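Local coordinates for putative glutathione S-transferase (Sinorhizobium meliloti, PDB 4MDC), which probably works as a glutathione transferase, joining the thiol of glutathione to electrophilic substrates, and forms a homodimer, at residues R39-L42 against S43-Y47; R118-T121 against E122-Q126. All blocks are in the same frame, centred on the assembly; numbering follows the deposited sequence.

Contact 1. Residues R39-L42 against S43-Y47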
ATOM      1  N   ARG B  39      15.994  -1.366   5.093  1.00 13.97           N
ATOM      2  CA  ARG B  39      17.315  -1.485   5.642  1.00 14.58           C
ATOM      3  C   ARG B  39      17.492  -2.727   6.511  1.00 15.06           C
ATOM      4  O   ARG B  39      18.555  -3.371   6.490  1.00 15.25           O
ATOM      5  CB  ARG B  39      17.700  -0.225   6.423  1.00 15.05           C
ATOM      6  CG  ARG B  39      18.006   0.954   5.521  1.00 15.81           C
ATOM      7  CD  ARG B  39      18.006   2.253   6.309  1.00 15.91           C
ATOM      8  NE  ARG B  39      19.138   2.349   7.213  1.00 17.76           N
ATOM      9  CZ  ARG B  39      19.294   3.337   8.091  1.00 18.98           C
ATOM     10  NH1 ARG B  39      18.339   4.262   8.253  1.00 19.61           N
ATOM     11  NH2 ARG B  39      20.390   3.362   8.864  1.00 18.82           N
ATOM     12  N   LEU B  40      16.496  -3.011   7.346  1.00 14.77           N
ATOM     13  CA  LEU B  40      16.547  -4.152   8.208  1.00 15.09           C
ATOM     14  C   LEU B  40      16.603  -5.442   7.434  1.00 15.46           C
ATOM     15  O   LEU B  40      17.382  -6.357   7.806  1.00 16.09           O
ATOM     16  CB  LEU B  40      15.375  -4.168   9.195  1.00 15.11           C
ATOM     17  CG  LEU B  40      15.365  -3.110  10.299  1.00 15.14           C
ATOM     18  CD1 LEU B  40      14.019  -3.108  11.024  1.00 14.56           C
ATOM     19  CD2 LEU B  40      16.497  -3.347  11.281  1.00 15.55           C
ATOM     20  N   ILE B  41      15.808  -5.541   6.381  1.00 15.29           N
ATOM     21  CA  ILE B  41      15.891  -6.716   5.528  1.00 15.96           C
ATOM     22  C   ILE B  41      17.282  -6.906   4.908  1.00 16.25           C
ATOM     23  O   ILE B  41      17.871  -8.004   4.982  1.00 16.79           O
ATOM     24  CB  ILE B  41      14.849  -6.709   4.389  1.00 15.82           C
ATOM     25  CG1 ILE B  41      13.435  -6.608   4.968  1.00 15.96           C
ATOM     26  CG2 ILE B  41      15.051  -7.946   3.561  1.00 16.34           C
ATOM     27  CD1 ILE B  41      12.435  -6.220   3.904  1.00 16.09           C
ATOM     28  N   LEU B  42      17.810  -5.819   4.363  1.00 16.48           N
ATOM     29  CA  LEU B  42      19.137  -5.831   3.743  1.00 16.62           C
ATOM     30  C   LEU B  42      20.209  -6.252   4.761  1.00 17.38           C
ATOM     31  O   LEU B  42      21.023  -7.118   4.430  1.00 17.93           O
ATOM     32  CB  LEU B  42      19.438  -4.500   3.090  1.00 16.28           C
ATOM     33  CG  LEU B  42      18.607  -4.087   1.878  1.00 16.17           C
ATOM     34  CD1 LEU B  42      18.735  -2.599   1.569  1.00 17.02           C
ATOM     35  CD2 LEU B  42      19.036  -4.909   0.669  1.00 16.74           C
ATOM     36  N   SER B  43      20.184  -5.709   5.987  1.00 17.07           N
ATOM     37  CA  SER B  43      21.114  -6.142   7.039  1.00 17.56           C
ATOM     38  C   SER B  43      20.960  -7.597   7.482  1.00 18.14           C
ATOM     39  O   SER B  43      21.953  -8.306   7.626  1.00 18.84           O
ATOM     40  CB  SER B  43      21.048  -5.249   8.297  1.00 18.44           C
ATOM     41  OG  SER B  43      21.329  -3.962   7.918  1.00 18.42           O
ATOM     42  N   GLU B  44      19.724  -8.046   7.682  1.00 17.60           N
ATOM     43  CA  GLU B  44      19.442  -9.424   8.091  1.00 18.73           C
ATOM     44  C   GLU B  44      19.998 -10.402   7.061  1.00 18.83           C
ATOM     45  O   GLU B  44      20.481 -11.464   7.410  1.00 19.78           O
ATOM     46  CB  GLU B  44      17.904  -9.662   8.259  1.00 18.79           C
ATOM     47  CG  GLU B  44      17.274  -9.030   9.503  1.00 19.04           C
ATOM     48  CD  GLU B  44      17.607  -9.728  10.825  1.00 20.58           C
ATOM     49  OE1 GLU B  44      17.760 -10.962  10.823  1.00 21.47           O
ATOM     50  OE2 GLU B  44      17.710  -9.046  11.908  1.00 20.20           O
ATOM     51  N   TYR B  45      19.942 -10.013   5.790  1.00 18.55           N
ATOM     52  CA  TYR B  45      20.400 -10.873   4.677  1.00 19.45           C
ATOM     53  C   TYR B  45      21.865 -10.589   4.259  1.00 19.90           C
ATOM     54  O   TYR B  45      22.345 -11.146   3.300  1.00 20.87           O
ATOM     55  CB  TYR B  45      19.442 -10.746   3.470  1.00 19.31           C
ATOM     56  CG  TYR B  45      18.102 -11.406   3.616  1.00 20.00           C
ATOM     57  CD1 TYR B  45      17.839 -12.301   4.634  1.00 20.82           C
ATOM     58  CD2 TYR B  45      17.081 -11.159   2.683  1.00 19.57           C
ATOM     59  CE1 TYR B  45      16.599 -12.901   4.752  1.00 21.33           C
ATOM     60  CE2 TYR B  45      15.855 -11.766   2.783  1.00 19.98           C
ATOM     61  CZ  TYR B  45      15.606 -12.625   3.819  1.00 20.74           C
ATOM     62  OH  TYR B  45      14.419 -13.324   3.918  1.00 21.76           O
ATOM     63  N   GLY B  46      22.552  -9.711   4.969  1.00 19.71           N
ATOM     64  CA  GLY B  46      23.999  -9.536   4.749  1.00 20.74           C
ATOM     65  C   GLY B  46      24.366  -8.724   3.520  1.00 20.45           C
ATOM     66  O   GLY B  46      25.516  -8.758   3.067  1.00 21.22           O
ATOM     67  N   TYR B  47      23.435  -7.942   3.000  1.00 19.44           N
ATOM     68  CA  TYR B  47      23.737  -7.030   1.910  1.00 19.12           C
ATOM     69  C   TYR B  47      24.541  -5.850   2.442  1.00 20.41           C
ATOM     70  O   TYR B  47      24.339  -5.418   3.597  1.00 21.23           O
ATOM     71  CB  TYR B  47      22.477  -6.432   1.272  1.00 17.65           C
ATOM     72  CG  TYR B  47      21.707  -7.352   0.373  1.00 17.32           C
ATOM     73  CD1 TYR B  47      20.963  -8.346   0.910  1.00 17.81           C
ATOM     74  CD2 TYR B  47      21.715  -7.166  -0.990  1.00 16.77           C
ATOM     75  CE1 TYR B  47      20.210  -9.204   0.088  1.00 17.86           C
ATOM     76  CE2 TYR B  47      20.961  -8.027  -1.824  1.00 17.42           C
ATOM     77  CZ  TYR B  47      20.222  -9.007  -1.268  1.00 17.58           C
ATOM     78  OH  TYR B  47      19.498  -9.861  -2.155  1.00 18.25           O
TER

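Contact 2. Residues R118-T121 against E122-Q126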
ATOM      1  N   ARG B 118       2.398 -10.412   5.193  1.00 15.00           N
ATOM      2  CA  ARG B 118       2.050  -9.218   4.399  1.00 15.11           C
ATOM      3  C   ARG B 118       1.033  -8.334   5.138  1.00 14.55           C
ATOM      4  O   ARG B 118       1.075  -7.101   5.034  1.00 13.74           O
ATOM      5  CB  ARG B 118       1.531  -9.659   2.994  1.00 15.59           C
ATOM      6  CG  ARG B 118       2.654 -10.212   2.128  1.00 16.22           C
ATOM      7  CD  ARG B 118       2.155 -10.892   0.911  1.00 17.59           C
ATOM      8  NE  ARG B 118       3.237 -11.357   0.046  1.00 19.07           N
ATOM      9  CZ  ARG B 118       3.148 -12.391  -0.778  1.00 19.91           C
ATOM     10  NH1 ARG B 118       2.072 -13.178  -0.786  1.00 21.75           N
ATOM     11  NH2 ARG B 118       4.192 -12.686  -1.546  1.00 20.58           N
ATOM     12  N   ARG B 119       0.002  -8.967   5.722  1.00 15.09           N
ATOM     13  CA  ARG B 119      -1.086  -8.198   6.339  1.00 15.44           C
ATOM     14  C   ARG B 119      -0.493  -7.307   7.453  1.00 15.01           C
ATOM     15  O   ARG B 119      -0.820  -6.120   7.605  1.00 15.94           O
ATOM     16  CB  ARG B 119      -2.122  -9.106   6.960  1.00 16.37           C
ATOM     17  CG  ARG B 119      -3.352  -8.390   7.556  1.00 16.71           C
ATOM     18  CD  ARG B 119      -4.329  -9.375   8.235  1.00 17.60           C
ATOM     19  NE  ARG B 119      -3.769  -9.865   9.497  1.00 18.08           N
ATOM     20  CZ  ARG B 119      -3.736  -9.164  10.642  1.00 19.44           C
ATOM     21  NH1 ARG B 119      -4.285  -7.968  10.746  1.00 19.63           N
ATOM     22  NH2 ARG B 119      -3.150  -9.678  11.703  1.00 20.48           N
ATOM     23  N   LEU B 120       0.400  -7.901   8.225  1.00 15.89           N
ATOM     24  CA  LEU B 120       1.079  -7.119   9.319  1.00 15.94           C
ATOM     25  C   LEU B 120       2.061  -6.067   8.807  1.00 16.01           C
ATOM     26  O   LEU B 120       2.149  -4.956   9.364  1.00 14.86           O
ATOM     27  CB  LEU B 120       1.844  -8.062  10.248  1.00 17.96           C
ATOM     28  CG  LEU B 120       0.902  -8.943  11.049  1.00 21.43           C
ATOM     29  CD1 LEU B 120       1.716 -10.122  11.569  1.00 25.35           C
ATOM     30  CD2 LEU B 120       0.250  -8.205  12.150  1.00 23.10           C
ATOM     31  N   THR B 121       2.783  -6.374   7.726  1.00 16.04           N
ATOM     32  CA  THR B 121       3.630  -5.364   7.076  1.00 14.78           C
ATOM     33  C   THR B 121       2.793  -4.150   6.630  1.00 15.02           C
ATOM     34  O   THR B 121       3.162  -3.006   6.900  1.00 15.92           O
ATOM     35  CB  THR B 121       4.390  -5.980   5.869  1.00 15.14           C
ATOM     36  OG1 THR B 121       5.129  -7.118   6.323  1.00 15.83           O
ATOM     37  CG2 THR B 121       5.291  -5.025   5.236  1.00 15.24           C
ATOM     38  N   GLU B 122       1.621  -4.415   6.030  1.00 14.79           N
ATOM     39  CA  GLU B 122       0.725  -3.347   5.592  1.00 15.52           C
ATOM     40  C   GLU B 122       0.114  -2.593   6.766  1.00 14.99           C
ATOM     41  O   GLU B 122      -0.033  -1.352   6.694  1.00 15.93           O
ATOM     42  CB  GLU B 122      -0.367  -3.911   4.663  1.00 16.51           C
ATOM     43  CG  GLU B 122       0.245  -4.309   3.303  1.00 17.44           C
ATOM     44  CD  GLU B 122      -0.781  -4.877   2.272  1.00 19.87           C
ATOM     45  OE1 GLU B 122      -2.011  -4.875   2.573  1.00 20.61           O
ATOM     46  OE2 GLU B 122      -0.327  -5.143   1.116  1.00 21.66           O
ATOM     47  N   TRP B 123      -0.172  -3.294   7.856  1.00 14.35           N
ATOM     48  CA  TRP B 123      -0.733  -2.661   9.041  1.00 14.10           C
ATOM     49  C   TRP B 123       0.231  -1.556   9.508  1.00 13.62           C
ATOM     50  O   TRP B 123      -0.159  -0.403   9.704  1.00 13.97           O
ATOM     51  CB  TRP B 123      -0.981  -3.674  10.173  1.00 14.19           C
ATOM     52  CG  TRP B 123      -1.627  -3.021  11.360  1.00 14.94           C
ATOM     53  CD1 TRP B 123      -0.973  -2.303  12.345  1.00 14.76           C
ATOM     54  CD2 TRP B 123      -3.025  -2.888  11.660  1.00 15.59           C
ATOM     55  NE1 TRP B 123      -1.864  -1.808  13.222  1.00 15.04           N
ATOM     56  CE2 TRP B 123      -3.131  -2.193  12.873  1.00 16.19           C
ATOM     57  CE3 TRP B 123      -4.200  -3.418  11.083  1.00 16.82           C
ATOM     58  CZ2 TRP B 123      -4.362  -1.861  13.476  1.00 16.94           C
ATOM     59  CZ3 TRP B 123      -5.422  -3.104  11.707  1.00 17.37           C
ATOM     60  CH2 TRP B 123      -5.495  -2.335  12.880  1.00 18.03           C
ATOM     61  N   PHE B 124       1.453  -1.951   9.716  1.00 14.01           N
ATOM     62  CA  PHE B 124       2.449  -1.006  10.294  1.00 14.22           C
ATOM     63  C   PHE B 124       2.951   0.016   9.284  1.00 15.77           C
ATOM     64  O   PHE B 124       3.175   1.198   9.658  1.00 15.69           O
ATOM     65  CB  PHE B 124       3.526  -1.771  11.035  1.00 14.77           C
ATOM     66  CG  PHE B 124       3.031  -2.402  12.274  1.00 15.28           C
ATOM     67  CD1 PHE B 124       2.827  -1.641  13.437  1.00 14.72           C
ATOM     68  CD2 PHE B 124       2.621  -3.723  12.262  1.00 14.84           C
ATOM     69  CE1 PHE B 124       2.234  -2.221  14.546  1.00 15.69           C
ATOM     70  CE2 PHE B 124       2.105  -4.306  13.382  1.00 15.94           C
ATOM     71  CZ  PHE B 124       1.910  -3.582  14.527  1.00 15.84           C
ATOM     72  N   LEU B 125       3.114  -0.354   8.024  1.00 14.97           N
ATOM     73  CA  LEU B 125       3.679   0.578   7.046  1.00 16.15           C
ATOM     74  C   LEU B 125       2.686   1.365   6.198  1.00 17.90           C
ATOM     75  O   LEU B 125       3.068   2.388   5.574  1.00 20.02           O
ATOM     76  CB  LEU B 125       4.641  -0.159   6.110  1.00 15.88           C
ATOM     77  CG  LEU B 125       5.835  -0.778   6.856  1.00 16.53           C
ATOM     78  CD1 LEU B 125       6.713  -1.468   5.866  1.00 17.18           C
ATOM     79  CD2 LEU B 125       6.659   0.191   7.723  1.00 17.44           C
ATOM     80  N   GLN B 126       1.413   0.985   6.267  1.00 16.07           N
ATOM     81  CA  GLN B 126       0.381   1.747   5.633  1.00 16.85           C
ATOM     82  C   GLN B 126      -0.638   2.298   6.625  1.00 17.28           C
ATOM     83  O   GLN B 126      -0.908   3.494   6.588  1.00 17.16           O
ATOM     84  CB  GLN B 126      -0.352   0.891   4.559  1.00 17.71           C
ATOM     85  CG  GLN B 126       0.609   0.414   3.510  1.00 20.52           C
ATOM     86  CD  GLN B 126      -0.081  -0.464   2.435  1.00 26.73           C
ATOM     87  OE1 GLN B 126      -1.310  -0.618   2.381  1.00 29.49           O
ATOM     88  NE2 GLN B 126       0.740  -1.024   1.580  1.00 28.92           N
TER

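Contact 1. Residues R39-L42 against S43-Y47
A Schellman motif closes the C-terminal end of helix 33-44, where Leu-42 meets Tyr-47 across the turn through both backbone and side chain. Ordinary helical bonds run up to this point: Ser-43 N binds Arg-39 O, and Glu-44 N binds Leu-40 O in a nearly straight bond (164° at the hydrogen). Tyr-45 N still reaches Ile-41 O at 3.0 Å. Gly-46 then leaves the helix with phi at 78°, its N bonding back to Ser-43 O at 3.1 Å, and the reversal brings Tyr-47 N to Leu-42 O at 2.9 Å. The side chains of this pair close over the turn. Leu-42 CD2 lies over one face of the Tyr-47 ring, 4.0 Å from its centroid and displaced toward the CG end, a CH-pi contact; at the ring's edge, in its plane, sits Tyr-45 CB. Beside them, Ile-41 and Tyr-45 run side by side in the same direction, with Ile-41 CG2 3.9 Å from Tyr-45 CD2. That methyl reaches the ring because it stands anti to the backbone N. Leu-93 of helix 86-96 packs on Ile-41, Leu-42 and Tyr-47, while Tyr-47 OH bonds to Ser-97 OG and Tyr-45 OH accepts from Leu-106 N. An alanine in place of Tyr-47 would probably keep the backbone bond to Leu-42 but leave Leu-42 CD2 without its ring face and Ser-97 without its hydroxyl partner. The whole is a Schellman C-cap with its accompanying hydrophobic contact, here ending the helix of the beta-alpha-beta unit in the thioredoxin-like N-terminal domain.

Contact 2. Residues R118-T121 against E122-Q126
Four successive i to i+4 bonds join Arg-118, Arg-119, Leu-120 and Thr-121 to Glu-122, Trp-123, Phe-124 and Leu-125, with Phe-124 N to Leu-120 O the straightest at 169°. They belong to the long helix 111-145 of the all-helical C-terminal domain of the glutathione transferase fold, which takes a wider pi-type turn at 123-126. Thr-121 and Leu-125 cross at an angle, CG2 of the threonine lying 3.9 Å from CD1 of the leucine, while Leu-125 CB and CG rest against Thr-121 O, CB at 3.3 Å. Both side chains touch Ala-195 of helix 191-205 and Phe-37 of helix 33-44. The threonine methyl is anti to its own N, which leaves OG1 beside that N and lets it bond to Ile-117 O one turn back. Leu-120 and Phe-124 meet more loosely, CD2 to CE2 at 4.5 Å. Over the centre of one Phe-124 face stands Trp-123 CD1, 3.6 Å above the plane. Trp-123 holds its CG anti to the backbone N (chi1 -177°), and its CB lies 3.5 Å from Leu-120 O. The extended Glu-122 chain runs back along the helix, its CG 3.4 Å from Arg-118 O. Near the dimer interface Arg-118 is held by two carboxylates, Glu-91 of its own chain at NE and Glu-95 of the neighbouring subunit at NH1, while Glu-122 touches Thr-87 and Trp-123 touches Ala-69 of that same second subunit. The Phe-124 ring turns its edge to the preceding turn, CD2 approaching Leu-120 O to 3.2 Å near the ring plane.

How the contacts relate
Contact 1 comes first along the chain, at the end of helix 33-44 in the N-terminal domain; contact 2 follows on helix 111-145 of the C-terminal domain. Their centres lie 19 Å apart and their nearest atoms about 7 Å, so the two do not touch. Helix 33-44 nevertheless links them: its last turn and cap form contact 1, while nearer its start Phe-37 packs on Thr-121 and Leu-125 of contact 2, and Pro-33 on Leu-125. The helix thus spans part of the interface between the two domains. Contact 2 also reaches the second subunit, tying the helical domain into the homodimer, whereas within the dimer the other subunit does not touch contact 1.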